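5'-deoxynucleotidase (Archaeoglobus fulgidus, PDB 1YNB) probably hydrolyses 2'-deoxyribonucleoside 5'-phosphates to the deoxyribonucleoside and phosphate, as a cobalt- or manganese-dependent homodimeric enzyme of the HD-domain family. Local coordinates at residues 162-165 with 166-169. Numbering follows the deposited sequence.
Sequences VLME and RKNP
K167 sets CG anti to its carbonyl carbon (chi1 -73°), runs extended through CD and CE, then bends at the last torsion (chi4 72°), which turns NZ back onto M164 O, 2.9 Å away. The ammonium meets this carbonyl in its plane, on a lone pair, and gives an acceptor near the helix end a side-chain donor; on the way its CE meets the M164 methyl CE at 3.7 Å. A helix commonly ends where one residue takes positive phi, and here K167 does so while its N still bonds L163 O (2.8 Å). R166 N likewise bonds V162 O (2.9 Å), both N-H groups reaching back four residues in alpha-helical fashion. A water donates to L163 O and accepts from N168 N, bridging the last turn to the loop. R166 lays CD against CG1 of V162 at 3.7 Å, and a bend at chi3 (63°) directs NH1 to a weak bond with N168 O. An alanine in place of R166 would probably strip V162 CG1 of this cover and remove the weak guanidinium bond to N168 O. Helix 154-166 ends at the surface, buried L163 packing on A129, F130 and V133 of helix 117-135, while V162 and R166 pack on D8 and V11 of the second subunit.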
loop_
_atom_site.group_PDB
_atom_site.type_symbol
_atom_site.label_atom_id
_atom_site.label_comp_id
_atom_site.label_asym_id
_atom_site.label_seq_id
_atom_site.Cartn_x
_atom_site.Cartn_y
_atom_site.Cartn_z
ATOM N N VAL A 162 -14.609 20.364 -3.067
ATOM C CA VAL A 162 -13.602 20.201 -4.108
ATOM C C VAL A 162 -13.505 18.729 -4.546
ATOM O O VAL A 162 -13.333 18.463 -5.736
ATOM C CB VAL A 162 -12.213 20.746 -3.647
ATOM C CG1 VAL A 162 -11.124 20.459 -4.696
ATOM C CG2 VAL A 162 -12.335 22.265 -3.460
ATOM N N LEU A 163 -13.623 17.796 -3.595
ATOM C CA LEU A 163 -13.580 16.354 -3.907
ATOM C C LEU A 163 -14.632 16.072 -4.984
ATOM O O LEU A 163 -14.355 15.389 -5.979
ATOM C CB LEU A 163 -13.974 15.520 -2.687
ATOM C CG LEU A 163 -13.689 14.021 -2.435
ATOM C CD1 LEU A 163 -14.951 13.341 -1.877
ATOM C CD2 LEU A 163 -13.053 13.325 -3.626
ATOM N N MET A 164 -15.847 16.560 -4.746
ATOM C CA MET A 164 -16.945 16.306 -5.682
ATOM C C MET A 164 -16.927 17.150 -6.950
ATOM O O MET A 164 -17.533 16.758 -7.966
ATOM C CB MET A 164 -18.288 16.426 -4.946
ATOM C CG MET A 164 -18.446 15.470 -3.711
ATOM S SD MET A 164 -18.248 13.697 -4.125
ATOM C CE MET A 164 -19.982 13.310 -4.721
ATOM N N GLU A 165 -16.254 18.303 -6.920
ATOM C CA GLU A 165 -16.142 19.125 -8.123
ATOM C C GLU A 165 -15.186 18.404 -9.067
ATOM O O GLU A 165 -15.433 18.317 -10.266
ATOM C CB GLU A 165 -15.526 20.489 -7.827
ATOM C CG GLU A 165 -16.425 21.442 -7.075
ATOM C CD GLU A 165 -15.767 22.803 -6.912
ATOM O OE1 GLU A 165 -14.638 22.876 -6.345
ATOM O OE2 GLU A 165 -16.381 23.794 -7.368
ATOM N N ARG A 166 -14.098 17.880 -8.502
ATOM C CA ARG A 166 -13.079 17.215 -9.297
ATOM C C ARG A 166 -13.401 15.780 -9.693
ATOM O O ARG A 166 -13.153 15.401 -10.844
ATOM C CB ARG A 166 -11.731 17.179 -8.544
ATOM C CG ARG A 166 -11.115 18.532 -8.197
ATOM C CD ARG A 166 -9.747 18.364 -7.451
ATOM N NE ARG A 166 -8.704 17.705 -8.262
ATOM C CZ ARG A 166 -8.328 16.426 -8.148
ATOM N NH1 ARG A 166 -8.896 15.640 -7.248
ATOM N NH2 ARG A 166 -7.383 15.925 -8.963
ATOM N N LYS A 167 -13.941 15.011 -8.738
ATOM C CA LYS A 167 -14.215 13.580 -8.900
ATOM C C LYS A 167 -13.086 12.970 -9.717
ATOM O O LYS A 167 -13.287 12.288 -10.708
ATOM C CB LYS A 167 -15.572 13.328 -9.552
ATOM C CG LYS A 167 -16.743 13.618 -8.625
ATOM C CD LYS A 167 -18.039 12.997 -9.161
ATOM C CE LYS A 167 -19.266 13.452 -8.378
ATOM N NZ LYS A 167 -19.616 14.861 -8.668
ATOM N N ASN A 168 -11.869 13.221 -9.276
ATOM C CA ASN A 168 -10.727 12.718 -9.995
ATOM C C ASN A 168 -9.677 12.175 -9.050
ATOM O O ASN A 168 -8.839 12.912 -8.511
ATOM C CB ASN A 168 -10.170 13.823 -10.869
ATOM C CG ASN A 168 -8.892 13.426 -11.533
ATOM O OD1 ASN A 168 -8.652 12.237 -11.771
ATOM N ND2 ASN A 168 -8.057 14.414 -11.850
ATOM N N PRO A 169 -9.673 10.857 -8.872
ATOM C CA PRO A 169 -8.729 10.189 -7.979
ATOM C C PRO A 169 -7.292 10.072 -8.469
ATOM O O PRO A 169 -6.419 9.580 -7.757
ATOM C CB PRO A 169 -9.404 8.847 -7.706
ATOM C CG PRO A 169 -10.172 8.576 -8.950
ATOM C CD PRO A 169 -10.672 9.922 -9.418
HETATM O O HOH W 1 -11.495 14.241 -6.569
#